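Local coordinates for protein 5'-nucleotidase SurE (Aquifex aeolicus, PDB 2WQK) that probably hydrolyses nucleoside 5'-monophosphates to nucleosides and phosphate, using one divalent metal cation per subunit, at residues R55-D58 and T59-T63; E136-A139 and K140-D144; T236-K239 and V240-S243. One frame throughout, in Å; residues are numbered along the deposited sequence. Where two conformers were deposited one is given.

How the contacts relate
The contacts follow one another along the chain, each within a continuous run of residues. Contact 1 is the hairpin of strands 52-58 and 61-64 at one margin of the mixed sheet; contact 2 lies in the first half of helix 135-152, which links sheet strands 122-128 and 158-165. Their centres lie about 23 Å apart, and helix 15-24 touches both. Contact 3 belongs to the C-terminal tail after strand 225-232, with its centre about 45 Å from that of contact 1 and 39 Å from that of contact 2, beyond the chain's centre from both. Contacts 1 and 2 are tied to the central sheet; contact 3 packs against another subunit, and Arg55 of contact 1 also meets a residue of another subunit.

Contact 1. Residues R55-D58 and T59-T63; sequences RKID and TDFYT
A beta hairpin with a classic bulge joins strands 52-58 and 61-64, and its two ends are held differently. At the open end Arg55 and Thr63 form an antiparallel hydrogen-bonded pair, Arg55 N giving to Thr63 O (2.8 Å) and Thr63 N to Arg55 O (2.9 Å). Nearer the turn, Phe61 O takes two donors, Ile57 N at 2.8 Å and Asp58 N at 3.2 Å; the extra residue shifts the register by one. The type II turn from Asp58 to Phe61 closes with Phe61 N meeting Asp58 O from well above the carbonyl plane. The Asp58 carboxylate leans over the next peptide, and Thr59 N reaches OD1 at 2.8 Å, from above the carboxylate plane.

On one face of the hairpin, Lys56 leaves with CG anti to its backbone N (chi1 -178°) and runs extended past Tyr62. Lys56 CB lies 3.6 Å from Tyr62 CE1. The chain then carries NZ to the turn, where a water accepts from it and also hydrogen-bonds Thr59 OG1. At the bulge, Ile57 CD1 sits at the edge of the Phe61 ring, 3.5 Å from CE2, and also nears Thr63 CB.

The hairpin forms one margin of the mixed sheet: strand 61-64 pairs with strand 29-35, where Ala34 O receives Thr63 OG1 and Arg29 forms a salt bridge with Asp60. Phe61 packs on helix 15-24 and Tyr12, while in the conformer given Arg55 forms a salt bridge with Asp194 of a second subunit.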
loop_
_atom_site.group_PDB
_atom_site.type_symbol
_atom_site.label_atom_id
_atom_site.label_comp_id
_atom_site.label_asym_id
_atom_site.label_seq_id
_atom_site.Cartn_x
_atom_site.Cartn_y
_atom_site.Cartn_z
ATOM N N ARG A 55 -1.097 19.005 9.931
ATOM C CA ARG A 55 -0.027 20.009 9.952
ATOM C C ARG A 55 -0.492 21.281 9.258
ATOM O O ARG A 55 -1.070 21.217 8.167
ATOM C CB ARG A 55 1.172 19.483 9.161
ATOM C CG ARG A 55 1.905 18.340 9.828
ATOM C CD ARG A 55 2.786 18.857 10.948
ATOM N NE ARG A 55 3.477 17.781 11.650
ATOM C CZ ARG A 55 2.910 16.977 12.541
ATOM N NH1 ARG A 55 1.624 17.094 12.860
ATOM N NH2 ARG A 55 3.644 16.045 13.105
ATOM N N LYS A 56 -0.181 22.429 9.860
ATOM C CA LYS A 56 -0.498 23.717 9.259
ATOM C C LYS A 56 0.600 24.087 8.256
ATOM O O LYS A 56 1.807 24.169 8.628
ATOM C CB LYS A 56 -0.630 24.780 10.363
ATOM C CG LYS A 56 -1.001 26.120 9.822
ATOM C CD LYS A 56 -1.172 27.122 10.964
ATOM C CE LYS A 56 -1.541 28.516 10.445
ATOM N NZ LYS A 56 -1.537 29.511 11.542
ATOM N N ILE A 57 0.216 24.296 7.007
ATOM C CA ILE A 57 1.140 24.718 5.964
ATOM C C ILE A 57 1.190 26.260 5.934
ATOM O O ILE A 57 2.276 26.873 5.794
ATOM C CB ILE A 57 0.743 24.184 4.601
ATOM C CG1 ILE A 57 0.791 22.628 4.584
ATOM C CG2 ILE A 57 1.628 24.776 3.480
ATOM C CD1 ILE A 57 0.162 22.111 3.399
ATOM N N ASP A 58 0.030 26.879 6.096
ATOM C CA ASP A 58 -0.073 28.348 6.106
ATOM C C ASP A 58 -1.429 28.688 6.660
ATOM O O ASP A 58 -2.190 27.793 7.027
ATOM C CB ASP A 58 0.075 28.850 4.674
ATOM C CG ASP A 58 0.354 30.383 4.567
ATOM O OD1 ASP A 58 0.477 31.116 5.573
ATOM O OD2 ASP A 58 0.412 30.816 3.421
ATOM N N THR A 59 -1.744 29.983 6.736
ATOM C CA THR A 59 -3.032 30.397 7.253
ATOM C C THR A 59 -4.129 29.702 6.456
ATOM O O THR A 59 -4.071 29.689 5.230
ATOM C CB THR A 59 -3.171 31.906 7.181
ATOM O OG1 THR A 59 -2.098 32.438 7.948
ATOM C CG2 THR A 59 -4.454 32.383 7.754
ATOM N N ASP A 60 -5.050 29.072 7.184
ATOM C CA ASP A 60 -6.193 28.398 6.560
ATOM C C ASP A 60 -5.773 27.329 5.534
ATOM O O ASP A 60 -6.505 27.105 4.580
ATOM C CB ASP A 60 -7.119 29.399 5.861
ATOM C CG ASP A 60 -7.810 30.328 6.832
ATOM O OD1 ASP A 60 -8.059 29.897 7.968
ATOM O OD2 ASP A 60 -8.114 31.477 6.409
ATOM N N PHE A 61 -4.619 26.696 5.727
ATOM C CA PHE A 61 -4.137 25.708 4.755
ATOM C C PHE A 61 -3.447 24.593 5.543
ATOM O O PHE A 61 -2.353 24.788 6.110
ATOM C CB PHE A 61 -3.217 26.408 3.758
ATOM C CG PHE A 61 -2.968 25.660 2.504
ATOM C CD1 PHE A 61 -3.332 26.170 1.276
ATOM C CD2 PHE A 61 -2.365 24.428 2.531
ATOM C CE1 PHE A 61 -3.111 25.460 0.107
ATOM C CE2 PHE A 61 -2.100 23.745 1.337
ATOM C CZ PHE A 61 -2.479 24.247 0.154
ATOM N N TYR A 62 -4.106 23.435 5.572
ATOM C CA TYR A 62 -3.679 22.320 6.425
ATOM C C TYR A 62 -3.576 21.057 5.601
ATOM O O TYR A 62 -4.271 20.893 4.596
ATOM C CB TYR A 62 -4.708 22.048 7.501
ATOM C CG TYR A 62 -4.812 23.168 8.494
ATOM C CD1 TYR A 62 -4.102 23.116 9.708
ATOM C CD2 TYR A 62 -5.607 24.270 8.219
ATOM C CE1 TYR A 62 -4.194 24.174 10.623
ATOM C CE2 TYR A 62 -5.673 25.344 9.116
ATOM C CZ TYR A 62 -4.984 25.275 10.316
ATOM O OH TYR A 62 -5.086 26.355 11.186
ATOM N N THR A 63 -2.685 20.179 6.030
ATOM C CA THR A 63 -2.653 18.851 5.436
ATOM C C THR A 63 -2.840 17.795 6.505
ATOM O O THR A 63 -2.351 17.923 7.634
ATOM C CB THR A 63 -1.340 18.579 4.654
ATOM O OG1 THR A 63 -1.426 17.312 3.973
ATOM C CG2 THR A 63 -0.053 18.644 5.528
HETATM O O HOH W 1 -2.027 31.941 10.604
#

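Contact 2. Residues E136-A139 and K140-D144; sequences EEIA and KVCVD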
loop_
_atom_site.group_PDB
_atom_site.type_symbol
_atom_site.label_atom_id
_atom_site.label_comp_id
_atom_site.label_asym_id
_atom_site.label_seq_id
_atom_site.Cartn_x
_atom_site.Cartn_y
_atom_site.Cartn_z
ATOM N N GLU A 136 -6.096 26.392 -14.274
ATOM C CA GLU A 136 -6.531 27.767 -14.030
ATOM C C GLU A 136 -7.695 28.200 -14.892
ATOM O O GLU A 136 -8.530 28.971 -14.424
ATOM C CB GLU A 136 -5.376 28.757 -14.173
ATOM C CG GLU A 136 -4.295 28.491 -13.184
ATOM C CD GLU A 136 -3.205 29.548 -13.210
ATOM O OE1 GLU A 136 -3.188 30.364 -14.143
ATOM O OE2 GLU A 136 -2.382 29.537 -12.291
ATOM N N GLU A 137 -7.764 27.711 -16.135
ATOM C CA GLU A 137 -8.921 27.946 -16.966
ATOM C C GLU A 137 -10.148 27.239 -16.387
ATOM O O GLU A 137 -11.221 27.801 -16.323
ATOM C CB GLU A 137 -8.694 27.454 -18.394
ATOM C CG GLU A 137 -7.566 28.206 -19.147
ATOM C CD GLU A 137 -7.913 29.642 -19.405
ATOM O OE1 GLU A 137 -9.051 29.955 -19.754
ATOM O OE2 GLU A 137 -7.008 30.492 -19.267
ATOM N N ILE A 138 -9.966 25.993 -15.976
ATOM C CA ILE A 138 -11.066 25.225 -15.398
ATOM C C ILE A 138 -11.613 25.888 -14.135
ATOM O O ILE A 138 -12.838 25.910 -13.908
ATOM C CB ILE A 138 -10.633 23.760 -15.132
ATOM C CG1 ILE A 138 -10.483 23.038 -16.473
ATOM C CG2 ILE A 138 -11.632 23.004 -14.213
ATOM C CD1 ILE A 138 -9.791 21.674 -16.402
ATOM N N ALA A 139 -10.722 26.454 -13.321
ATOM C CA ALA A 139 -11.161 27.079 -12.065
ATOM C C ALA A 139 -12.124 28.217 -12.307
ATOM O O ALA A 139 -12.986 28.499 -11.487
ATOM C CB ALA A 139 -9.964 27.559 -11.201
ATOM N N LYS A 140 -11.972 28.896 -13.454
ATOM C CA LYS A 140 -12.878 30.007 -13.760
ATOM C C LYS A 140 -14.339 29.545 -13.836
ATOM O O LYS A 140 -15.221 30.213 -13.296
ATOM C CB LYS A 140 -12.483 30.694 -15.080
ATOM C CG LYS A 140 -11.098 31.318 -15.020
ATOM C CD LYS A 140 -10.653 31.817 -16.392
ATOM C CE LYS A 140 -9.281 32.424 -16.332
ATOM N NZ LYS A 140 -8.825 32.770 -17.743
ATOM N N VAL A 141 -14.598 28.394 -14.478
ATOM C CA VAL A 141 -15.977 27.957 -14.539
ATOM C C VAL A 141 -16.420 27.383 -13.163
ATOM O O VAL A 141 -17.573 27.548 -12.782
ATOM C CB VAL A 141 -16.284 27.089 -15.755
ATOM C CG1 VAL A 141 -15.760 25.731 -15.571
ATOM C CG2 VAL A 141 -17.806 27.140 -16.064
ATOM N N CYS A 142 -15.492 26.801 -12.403
ATOM C CA CYS A 142 -15.856 26.329 -11.053
ATOM C C CYS A 142 -16.378 27.494 -10.200
ATOM O O CYS A 142 -17.388 27.372 -9.484
ATOM C CB CYS A 142 -14.692 25.625 -10.367
ATOM S SG CYS A 142 -14.125 24.161 -11.241
ATOM N N VAL A 143 -15.678 28.635 -10.266
ATOM C CA VAL A 143 -16.080 29.787 -9.484
ATOM C C VAL A 143 -17.436 30.339 -9.976
ATOM O O VAL A 143 -18.260 30.728 -9.180
ATOM C CB VAL A 143 -14.949 30.820 -9.397
ATOM C CG1 VAL A 143 -15.406 32.078 -8.672
ATOM C CG2 VAL A 143 -13.760 30.167 -8.706
ATOM N N ASP A 144 -17.683 30.290 -11.285
ATOM C CA ASP A 144 -18.987 30.694 -11.824
ATOM C C ASP A 144 -20.100 29.860 -11.181
ATOM O O ASP A 144 -21.127 30.382 -10.786
ATOM C CB ASP A 144 -19.065 30.514 -13.347
ATOM C CG ASP A 144 -18.257 31.572 -14.138
ATOM O OD1 ASP A 144 -17.859 32.626 -13.572
ATOM O OD2 ASP A 144 -17.987 31.288 -15.322
HETATM O O HOH W 2 -9.269 32.632 -20.358
#
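Glu137 and Lys140 run alongside each other, and their charged ends form a salt bridge one turn apart on helix 135-152. Lys140 NZ is 3.3 Å from Glu137 OE2, which it meets from 42° above the carboxylate plane, and its bond to OE1 is long and weak. A water bridges the pair, donating to Glu137 OE1 at 2.8 Å and accepting from Lys140 NZ at 2.7 Å. OE1 has a further donor in the backbone N of Tyr169, so the carboxylate is tied to the loop beyond strand 158-165 as well as to the lysine. The bend of Glu137 at chi2 (-67°) turns its carboxylate along the helix toward Lys140, whose extended chain passes Glu136 O with CG 3.5 Å away.

The helix is the crossover of a beta-alpha-beta unit, running from strand 122-128 to strand 158-165. Its backbone acceptors are met in the usual i to i+4 fashion: Cys142 N gives to Ile138 O at 3.2 Å and Val143 N to Ala139 O at 3.0 Å. Ile138 O takes a second, weak bond from Val141 N, and Lys140 N makes a similarly weak one to Glu137 O.

On the buried side, Ile138 CG2 touches Cys142 SG at 4.0 Å, and both residues pack on Ile93 of strand 88-94 and Ile164 of strand 158-165. Ala139 also touches Ile93 and, with Val143, meets Ala23 of helix 15-24.

Contact 3. Residues T236-K239 and V240-S243; sequences TNYK and VMKS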
loop_
_atom_site.group_PDB
_atom_site.type_symbol
_atom_site.label_atom_id
_atom_site.label_comp_id
_atom_site.label_asym_id
_atom_site.label_seq_id
_atom_site.Cartn_x
_atom_site.Cartn_y
_atom_site.Cartn_z
ATOM N N THR A 236 -31.042 4.433 -1.137
ATOM C CA THR A 236 -32.186 3.505 -1.061
ATOM C C THR A 236 -33.117 3.688 -2.246
ATOM O O THR A 236 -33.510 4.823 -2.579
ATOM C CB THR A 236 -33.014 3.738 0.214
ATOM O OG1 THR A 236 -32.149 3.815 1.338
ATOM C CG2 THR A 236 -34.098 2.675 0.413
ATOM N N ASN A 237 -33.493 2.579 -2.886
ATOM C CA ASN A 237 -34.529 2.624 -3.902
ATOM C C ASN A 237 -35.895 2.443 -3.270
ATOM O O ASN A 237 -36.401 1.324 -3.192
ATOM C CB ASN A 237 -34.240 1.593 -5.005
ATOM C CG ASN A 237 -35.125 1.799 -6.218
ATOM O OD1 ASN A 237 -36.184 2.483 -6.135
ATOM N ND2 ASN A 237 -34.718 1.217 -7.357
ATOM N N TYR A 238 -36.453 3.544 -2.747
ATOM C CA TYR A 238 -37.739 3.454 -1.998
ATOM C C TYR A 238 -38.912 2.886 -2.810
ATOM O O TYR A 238 -39.761 2.145 -2.283
ATOM C CB TYR A 238 -38.135 4.843 -1.450
ATOM C CG TYR A 238 -37.219 5.309 -0.379
ATOM C CD1 TYR A 238 -37.357 4.836 0.911
ATOM C CD2 TYR A 238 -36.191 6.237 -0.633
ATOM C CE1 TYR A 238 -36.502 5.223 1.895
ATOM C CE2 TYR A 238 -35.328 6.639 0.361
ATOM C CZ TYR A 238 -35.480 6.134 1.633
ATOM O OH TYR A 238 -34.630 6.496 2.642
ATOM N N LYS A 239 -38.976 3.246 -4.087
ATOM C CA LYS A 239 -40.096 2.874 -4.934
ATOM C C LYS A 239 -40.277 1.355 -4.951
ATOM O O LYS A 239 -41.421 0.859 -4.928
ATOM C CB LYS A 239 -39.860 3.370 -6.373
ATOM C CG LYS A 239 -40.866 2.793 -7.394
ATOM C CD LYS A 239 -40.369 2.739 -8.833
ATOM C CE LYS A 239 -41.338 1.918 -9.701
ATOM N NZ LYS A 239 -41.357 0.458 -9.350
ATOM N N VAL A 240 -39.161 0.613 -4.985
ATOM C CA VAL A 240 -39.240 -0.823 -5.188
ATOM C C VAL A 240 -39.288 -1.669 -3.938
ATOM O O VAL A 240 -39.326 -2.912 -4.033
ATOM C CB VAL A 240 -38.090 -1.327 -6.057
ATOM C CG1 VAL A 240 -38.014 -0.543 -7.383
ATOM C CG2 VAL A 240 -36.762 -1.310 -5.340
ATOM N N MET A 241 -39.332 -1.042 -2.764
ATOM C CA MET A 241 -39.380 -1.851 -1.540
ATOM C C MET A 241 -40.523 -2.851 -1.545
ATOM O O MET A 241 -40.376 -4.009 -1.104
ATOM C CB MET A 241 -39.459 -0.947 -0.312
ATOM C CG MET A 241 -38.173 -0.268 -0.061
ATOM S SD MET A 241 -38.315 0.870 1.303
ATOM C CE MET A 241 -36.603 0.972 1.768
ATOM N N LYS A 242 -41.674 -2.419 -2.028
ATOM C CA LYS A 242 -42.863 -3.277 -2.045
ATOM C C LYS A 242 -42.644 -4.559 -2.854
ATOM O O LYS A 242 -43.227 -5.609 -2.545
ATOM C CB LYS A 242 -44.075 -2.510 -2.560
ATOM C CG LYS A 242 -43.971 -1.994 -4.004
ATOM C CD LYS A 242 -45.212 -1.196 -4.372
ATOM C CE LYS A 242 -45.135 -0.613 -5.723
ATOM N NZ LYS A 242 -43.969 0.296 -5.956
ATOM N N SER A 243 -41.758 -4.483 -3.852
ATOM C CA SER A 243 -41.514 -5.600 -4.750
ATOM C C SER A 243 -40.485 -6.601 -4.212
ATOM O O SER A 243 -40.268 -7.626 -4.849
ATOM C CB SER A 243 -41.067 -5.093 -6.114
ATOM O OG SER A 243 -42.216 -4.518 -6.745
HETATM O O HOH W 3 -42.004 -1.743 -7.462
HETATM O O HOH W 4 -42.367 0.370 -2.253
#
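The backbone turns tightly from Asn237 onward, with Met241 N bonding Tyr238 O at 3.3 Å from well above the carbonyl plane and Val240 N making a weak bond to Asn237 O. Met241 extends along the flank of Tyr238: with CG turned away from the carbonyl carbon (chi1 -72°), the extended chain carries SD and CE alongside the ring. SD stands 5.3 Å from the centroid of the tyrosine ring in an oblique Met-aromatic contact. The terminal CE, 4.0 Å from Tyr238 CD1, also presses on Thr236 CG2 at 3.3 Å, closer than usual for two carbons. That same threonine methyl covers one face of the ring, over its centre, so threonine, tyrosine and methionine form one small apolar cluster. Asp234, just before the turn, hydrogen-bonds both hydroxyls, OD1 pairing with Thr236 OG1 and OD2 with Tyr238 OH.

This is the C-terminal tail after strand 225-232, and much of it lies against a second subunit. There Thr236 OG1 meets the backbone N of Gln180, Val240 packs on Pro155, and Lys239 NZ forms a salt bridge with Glu156, all three partners belonging to that subunit.

Within the turn, Val240 crosses Asn237 at about a right angle, CG2 coming within 3.6 Å of the amide carbon CG and CG1 approaching both OD1 and ND2. Lys242 folds back through a bend at chi4 (-58°) to put NZ 2.8 Å from Lys239 O, an acceptor that also takes a water, which in turn accepts from Lys242 N. The two lysine ammonium groups stand 4.3 Å apart; a second water accepts from both, weakly from Lys239 NZ, and also hydrogen-bonds Ser243 OG.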